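Local coordinates for intracellular protein transport protein USO1 (Saccharomyces cerevisiae S288c, PDB 6LSU) that is the globular head of a dimeric vesicle tether required for protein transport from the endoplasmic reticulum to the Golgi complex, at residues Val634-Glu637 against Phe638-Lys641; Phe591-Phe594 against Lys595-Asn598; Ile706-Phe709 against Asn710-Tyr714. One frame throughout, in Å; residues are numbered along the deposited sequence.

Interaction 1: Val634-Glu637 against Phe638-Lys641; sequences VAYE and FSSK
Phe638 and Ser639 fold back against the last turn of helix 622-637 in a local helix C-terminal contact, set in the alpha-helical armadillo-type head near the end of its tenth ARM repeat. Phe638 is the first residue to leave helical backbone angles, and the bonding loosens there: its N reaches Val634 O only weakly, at 3.4 Å. The following amide does better, Ser639 N giving a bond of 2.9 Å to Tyr636 O. This bond spans three residues, so the chain makes a last, tighter turn before running on extended.

A flat aromatic suits position 638 because it can lie under the aliphatic part of its neighbour. CG of Glu637 sits over one face of the ring, a CH-pi contact 3.6 Å from the centroid and 16° off the ring normal. That carbon is set over the ring by the first torsion, CG anti to the backbone N (chi1 -180°), while the bend at chi2 (83°) directs only the carboxylate, whose OE1 makes a long, weak ion pair with Arg715. Phe638 is buried, and its ring also meets that of Phe591. Tyr636 leaves the helix in another direction, against helix 647-658, where its ring meets that of Phe651 and touches Arg647 and Tyr650, while Ala635 touches Phe600 of helix 594-601. One turn back along the helix, the branched Val634 adds an apolar contact, its CG1 methyl lying 4.2 Å from Phe638 CD2.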
loop_
_atom_site.group_PDB
_atom_site.type_symbol
_atom_site.label_atom_id
_atom_site.label_comp_id
_atom_site.label_asym_id
_atom_site.label_seq_id
_atom_site.Cartn_x
_atom_site.Cartn_y
_atom_site.Cartn_z
ATOM N N VAL A 634 23.115 30.084 -3.924
ATOM C CA VAL A 634 23.350 29.248 -2.711
ATOM C C VAL A 634 24.863 29.215 -2.509
ATOM O O VAL A 634 25.296 29.438 -1.379
ATOM C CB VAL A 634 22.690 27.847 -2.813
ATOM C CG1 VAL A 634 23.267 26.845 -1.808
ATOM C CG2 VAL A 634 21.178 27.937 -2.653
ATOM N N ALA A 635 25.625 28.972 -3.580
ATOM C CA ALA A 635 27.107 28.924 -3.547
ATOM C C ALA A 635 27.606 30.249 -2.973
ATOM O O ALA A 635 28.586 30.238 -2.193
ATOM C CB ALA A 635 27.685 28.668 -4.917
ATOM N N TYR A 636 26.937 31.360 -3.307
ATOM C CA TYR A 636 27.314 32.676 -2.741
ATOM C C TYR A 636 27.155 32.643 -1.208
ATOM O O TYR A 636 28.121 32.964 -0.503
ATOM C CB TYR A 636 26.554 33.833 -3.398
ATOM C CG TYR A 636 26.787 35.094 -2.614
ATOM C CD1 TYR A 636 28.071 35.525 -2.357
ATOM C CD2 TYR A 636 25.746 35.782 -2.046
ATOM C CE1 TYR A 636 28.323 36.624 -1.561
ATOM C CE2 TYR A 636 25.980 36.888 -1.249
ATOM C CZ TYR A 636 27.269 37.314 -1.016
ATOM O OH TYR A 636 27.498 38.403 -0.238
ATOM N N GLU A 637 25.981 32.231 -0.715
ATOM C CA GLU A 637 25.563 32.229 0.725
ATOM C C GLU A 637 26.519 31.465 1.655
ATOM O O GLU A 637 26.541 31.766 2.863
ATOM C CB GLU A 637 24.202 31.555 0.847
ATOM C CG GLU A 637 23.684 31.510 2.268
ATOM C CD GLU A 637 22.995 32.785 2.712
ATOM O OE1 GLU A 637 23.123 33.145 3.905
ATOM O OE2 GLU A 637 22.294 33.388 1.874
ATOM N N PHE A 638 27.261 30.485 1.151
ATOM C CA PHE A 638 28.175 29.686 2.003
ATOM C C PHE A 638 29.606 29.873 1.494
ATOM O O PHE A 638 30.486 29.081 1.875
ATOM C CB PHE A 638 27.613 28.257 2.077
ATOM C CG PHE A 638 26.182 28.224 2.582
ATOM C CD1 PHE A 638 25.902 28.459 3.922
ATOM C CD2 PHE A 638 25.113 28.021 1.723
ATOM C CE1 PHE A 638 24.593 28.462 4.392
ATOM C CE2 PHE A 638 23.802 28.005 2.197
ATOM C CZ PHE A 638 23.543 28.218 3.535
ATOM N N SER A 639 29.842 30.922 0.693
ATOM C CA SER A 639 31.192 31.446 0.335
ATOM C C SER A 639 31.768 32.212 1.533
ATOM O O SER A 639 30.997 32.924 2.206
ATOM C CB SER A 639 31.113 32.355 -0.842
ATOM O OG SER A 639 30.378 33.529 -0.496
ATOM N N SER A 640 33.078 32.118 1.761
ATOM C CA SER A 640 33.814 32.932 2.765
ATOM C C SER A 640 34.945 33.733 2.095
ATOM O O SER A 640 35.140 33.612 0.850
ATOM C CB SER A 640 34.321 32.053 3.887
ATOM O OG SER A 640 35.603 31.508 3.591
ATOM N N LYS A 641 35.660 34.530 2.900
ATOM C CA LYS A 641 36.858 35.311 2.499
ATOM C C LYS A 641 37.908 34.397 1.871
ATOM O O LYS A 641 38.569 34.855 0.917
ATOM C CB LYS A 641 37.524 35.941 3.718
ATOM C CG LYS A 641 36.940 37.256 4.193
ATOM C CD LYS A 641 37.326 37.580 5.624
ATOM C CE LYS A 641 38.747 37.178 5.983
ATOM N NZ LYS A 641 39.266 37.946 7.140
#

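Interaction 2: Phe591-Phe594 against Lys595-Asn598; sequences FGDF and KATN
An N-cap opens helix 594-601: Asp593 holds the cap position and reaches forward with its carboxylate to the first turn. The N-H groups of a first turn have no carbonyl four residues back inside the helix, which is why a side-chain acceptor suits this place. Asp593 OD1 takes the N-H of Ala596 N at 3.3 Å, a weak capping bond whose angle at the hydrogen is 150°. The carboxylate reaches it because CG lies anti to the backbone N, chi1 -176°, which sets it beside the chain that is just starting to coil. A negative group here would be expected to interact favourably with the positive end of the helix dipole. The second oxygen, OD2, lies 3.4 Å from Ala596 CB and also makes a long, weak ion pair with Arg539; the small methyl of the alanine lets the carboxylate come this near.

Behind the cap the regular backbone pattern sets in at once. Thr597 N gives its hydrogen to Asp593 O at 2.9 Å, and the same oxygen receives a weak second bond from Thr597 OG1. Asn598 N then meets Phe594 O at 3.0 Å. Thr597 suits this site because its hydroxyl can turn back to the main chain, while its side chain also touches Leu590 and Phe638. Asn598 directs its polar end to the next loop, where OD1 is hydrogen-bonded to Ser643 OG. Lys595 and Phe594, on exposed positions, touch the contact chiefly through their CB atoms, and the lysine runs on toward Glu540 and Arg543 of helix 535-543.

An acidic side chain bonded to the N-H three residues ahead is a classic N-cap, here at the start of helix 594-601, just after the loop from helix 577-590 in the ARM-repeat head.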
loop_
_atom_site.group_PDB
_atom_site.type_symbol
_atom_site.label_atom_id
_atom_site.label_comp_id
_atom_site.label_asym_id
_atom_site.label_seq_id
_atom_site.Cartn_x
_atom_site.Cartn_y
_atom_site.Cartn_z
ATOM N N PHE A 591 24.254 23.696 0.162
ATOM C CA PHE A 591 23.456 24.367 1.227
ATOM C C PHE A 591 23.949 23.941 2.628
ATOM O O PHE A 591 23.923 22.731 2.972
ATOM C CB PHE A 591 21.968 24.107 1.053
ATOM C CG PHE A 591 21.152 25.072 1.868
ATOM C CD1 PHE A 591 21.218 25.040 3.247
ATOM C CD2 PHE A 591 20.363 26.039 1.258
ATOM C CE1 PHE A 591 20.504 25.943 4.010
ATOM C CE2 PHE A 591 19.655 26.942 2.028
ATOM C CZ PHE A 591 19.730 26.895 3.400
ATOM N N GLY A 592 24.441 24.933 3.383
ATOM C CA GLY A 592 25.005 24.839 4.741
ATOM C C GLY A 592 26.296 24.029 4.796
ATOM O O GLY A 592 26.624 23.551 5.894
ATOM N N ASP A 593 27.007 23.847 3.686
ATOM C CA ASP A 593 28.269 23.066 3.661
ATOM C C ASP A 593 29.370 23.943 3.009
ATOM O O ASP A 593 29.577 23.928 1.772
ATOM C CB ASP A 593 28.012 21.676 3.055
ATOM C CG ASP A 593 29.204 20.741 3.059
ATOM O OD1 ASP A 593 30.254 21.149 3.542
ATOM O OD2 ASP A 593 29.078 19.604 2.570
ATOM N N PHE A 594 30.075 24.689 3.851
ATOM C CA PHE A 594 31.231 25.561 3.507
ATOM C C PHE A 594 32.283 24.800 2.682
ATOM O O PHE A 594 32.664 25.291 1.631
ATOM C CB PHE A 594 31.803 26.167 4.790
ATOM C CG PHE A 594 30.928 27.250 5.372
ATOM C CD1 PHE A 594 29.927 26.955 6.287
ATOM C CD2 PHE A 594 31.089 28.575 4.989
ATOM C CE1 PHE A 594 29.116 27.960 6.807
ATOM C CE2 PHE A 594 30.277 29.576 5.506
ATOM C CZ PHE A 594 29.291 29.266 6.415
ATOM N N LYS A 595 32.755 23.649 3.120
ATOM C CA LYS A 595 33.787 22.900 2.368
ATOM C C LYS A 595 33.249 22.507 0.989
ATOM O O LYS A 595 34.062 22.399 0.045
ATOM C CB LYS A 595 34.240 21.631 3.103
ATOM C CG LYS A 595 34.631 21.820 4.563
ATOM C CD LYS A 595 35.699 20.833 5.048
ATOM C CE LYS A 595 35.527 20.395 6.494
ATOM N NZ LYS A 595 35.189 21.529 7.387
ATOM N N ALA A 596 31.954 22.205 0.864
ATOM C CA ALA A 596 31.370 21.812 -0.435
ATOM C C ALA A 596 31.286 23.054 -1.313
ATOM O O ALA A 596 31.468 22.891 -2.541
ATOM C CB ALA A 596 30.025 21.140 -0.274
ATOM N N THR A 597 30.997 24.227 -0.725
ATOM C CA THR A 597 30.892 25.501 -1.474
ATOM C C THR A 597 32.289 25.861 -2.016
ATOM O O THR A 597 32.398 26.248 -3.180
ATOM C CB THR A 597 30.278 26.622 -0.630
ATOM O OG1 THR A 597 28.884 26.365 -0.422
ATOM C CG2 THR A 597 30.367 27.976 -1.308
ATOM N N ASN A 598 33.332 25.671 -1.221
ATOM C CA ASN A 598 34.728 25.949 -1.626
ATOM C C ASN A 598 35.117 25.039 -2.795
ATOM O O ASN A 598 35.862 25.518 -3.701
ATOM C CB ASN A 598 35.700 25.846 -0.450
ATOM C CG ASN A 598 35.518 26.983 0.535
ATOM O OD1 ASN A 598 34.639 27.831 0.374
ATOM N ND2 ASN A 598 36.324 27.001 1.584
#

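Interaction 3: Ile706-Phe709 against Asn710-Tyr714; sequences IQLF and NENIY
Leu708 O is the acceptor for three N-H groups where helix 703-711 breaks off. The firmest comes from a side chain: Asn712 ND2 donates to Leu708 O at 2.8 Å, tilted 20° from the carbonyl plane. The backbone N atoms of Asn712 and Glu711 add weak bonds to the same oxygen. Asparagine suits the break because its short amide can turn back on the helix just ended; CG lies anti to the carbonyl carbon and beside the backbone N, chi1 -46°, which carries ND2 over the preceding turn. There it also lies 3.6 Å from Leu708 CD1.

The backbone change is gradual. Asn710 N still bonds to Ile706 O at 3.1 Å and Glu711 N to Gln707 O at 2.9 Å, both one turn back, but Asn712 N also bonds to Phe709 O, only three residues behind. Asn712 occupies the N-cap position of helix 713-717 as well, yet its side chain makes no capping bond there, being committed to the helix before.

Apolar packing carries across the break. The buried Phe709 ring has Ile713 CB over one face, and its CE2 and CZ both touch the Ile713 CD1 methyl, each at 3.6 Å. The two side chains lie across one another. The same ring meets Phe676 and Phe670 edge-to-face. Ile706 and Asn710 instead run alongside each other, with CG2 of the isoleucine near ND2 of the asparagine. Gln707 sends NE2 back along its own helix to Thr703 OG1.

The arrangement is a local break between two short consecutive helices, with a side-chain amide bonding back to a carbonyl of the last turn of the first helix.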
loop_
_atom_site.group_PDB
_atom_site.type_symbol
_atom_site.label_atom_id
_atom_site.label_comp_id
_atom_site.label_asym_id
_atom_site.label_seq_id
_atom_site.Cartn_x
_atom_site.Cartn_y
_atom_site.Cartn_z
ATOM N N ILE A 706 12.856 19.263 -2.259
ATOM C CA ILE A 706 11.558 19.953 -1.990
ATOM C C ILE A 706 11.526 20.434 -0.542
ATOM O O ILE A 706 11.013 21.511 -0.344
ATOM C CB ILE A 706 10.353 19.044 -2.278
ATOM C CG1 ILE A 706 10.317 18.578 -3.731
ATOM C CG2 ILE A 706 9.069 19.748 -1.917
ATOM C CD1 ILE A 706 9.390 17.437 -3.986
ATOM N N GLN A 707 11.959 19.633 0.440
ATOM C CA GLN A 707 11.807 19.997 1.869
ATOM C C GLN A 707 12.794 21.134 2.115
ATOM O O GLN A 707 12.454 22.140 2.803
ATOM C CB GLN A 707 12.079 18.816 2.808
ATOM C CG GLN A 707 10.868 17.954 3.154
ATOM C CD GLN A 707 11.316 16.634 3.736
ATOM O OE1 GLN A 707 11.907 16.578 4.813
ATOM N NE2 GLN A 707 11.073 15.563 2.998
ATOM N N LEU A 708 14.011 20.964 1.599
ATOM C CA LEU A 708 15.084 21.977 1.783
ATOM C C LEU A 708 14.633 23.317 1.161
ATOM O O LEU A 708 14.691 24.335 1.839
ATOM C CB LEU A 708 16.361 21.477 1.127
ATOM C CG LEU A 708 17.490 22.505 1.157
ATOM C CD1 LEU A 708 18.106 22.561 2.548
ATOM C CD2 LEU A 708 18.548 22.203 0.113
ATOM N N PHE A 709 14.149 23.313 -0.078
ATOM C CA PHE A 709 13.729 24.553 -0.751
ATOM C C PHE A 709 12.636 25.217 0.091
ATOM O O PHE A 709 12.841 26.357 0.566
ATOM C CB PHE A 709 13.287 24.301 -2.189
ATOM C CG PHE A 709 12.894 25.575 -2.869
ATOM C CD1 PHE A 709 13.851 26.515 -3.219
ATOM C CD2 PHE A 709 11.565 25.872 -3.080
ATOM C CE1 PHE A 709 13.483 27.700 -3.836
ATOM C CE2 PHE A 709 11.197 27.060 -3.686
ATOM C CZ PHE A 709 12.155 27.975 -4.054
ATOM N N ASN A 710 11.512 24.511 0.289
ATOM C CA ASN A 710 10.334 25.052 1.018
ATOM C C ASN A 710 10.751 25.572 2.402
ATOM O O ASN A 710 10.244 26.580 2.797
ATOM C CB ASN A 710 9.193 24.044 1.067
ATOM C CG ASN A 710 8.574 23.806 -0.300
ATOM O OD1 ASN A 710 8.689 24.646 -1.185
ATOM N ND2 ASN A 710 7.913 22.674 -0.486
ATOM N N GLU A 711 11.690 24.944 3.094
ATOM C CA GLU A 711 12.026 25.302 4.492
ATOM C C GLU A 711 12.966 26.515 4.530
ATOM O O GLU A 711 13.060 27.123 5.630
ATOM C CB GLU A 711 12.602 24.083 5.223
ATOM C CG GLU A 711 11.525 23.103 5.663
ATOM C CD GLU A 711 12.007 21.793 6.266
ATOM O OE1 GLU A 711 13.174 21.751 6.756
ATOM O OE2 GLU A 711 11.212 20.814 6.244
ATOM N N ASN A 712 13.655 26.840 3.420
ATOM C CA ASN A 712 14.553 28.031 3.346
ATOM C C ASN A 712 14.264 28.895 2.119
ATOM O O ASN A 712 15.198 29.552 1.633
ATOM C CB ASN A 712 16.031 27.652 3.287
ATOM C CG ASN A 712 16.366 26.606 4.307
ATOM O OD1 ASN A 712 16.711 26.955 5.441
ATOM N ND2 ASN A 712 16.239 25.341 3.902
ATOM N N ILE A 713 13.024 28.977 1.667
ATOM C CA ILE A 713 12.741 29.731 0.415
ATOM C C ILE A 713 13.114 31.198 0.606
ATOM O O ILE A 713 13.639 31.784 -0.355
ATOM C CB ILE A 713 11.294 29.575 -0.053
ATOM C CG1 ILE A 713 11.083 30.346 -1.354
ATOM C CG2 ILE A 713 10.331 30.010 1.029
ATOM C CD1 ILE A 713 9.852 29.942 -2.102
ATOM N N TYR A 714 12.871 31.785 1.779
ATOM C CA TYR A 714 13.210 33.207 2.035
ATOM C C TYR A 714 14.721 33.381 1.919
ATOM O O TYR A 714 15.157 34.201 1.100
ATOM C CB TYR A 714 12.715 33.678 3.399
ATOM C CG TYR A 714 13.121 35.082 3.752
ATOM C CD1 TYR A 714 12.461 36.179 3.212
ATOM C CD2 TYR A 714 14.173 35.313 4.625
ATOM C CE1 TYR A 714 12.822 37.472 3.553
ATOM C CE2 TYR A 714 14.552 36.603 4.968
ATOM C CZ TYR A 714 13.870 37.678 4.435
ATOM O OH TYR A 714 14.268 38.928 4.786
#

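Overall arrangement
Interactions 1 and 2 form one packed patch, their centres about 8 Å apart: the turn ending helix 622-637 lies on the start of helix 594-601. Phe638 CE2 comes within 3.4 Å of Gly592 N, and Ala635 O within 3.0 Å of Thr597 CG2. Interaction 3 joins this patch through interaction 2, from which its centre is about 17 Å away; Phe591 CZ packs 3.5 Å from Asn712 CG. Phe591 therefore bridges the set, since its ring also meets that of Phe638. Interactions 1 and 3 do not touch, their nearest atoms being about 7 Å apart. All three lie toward the C-terminal end of the head.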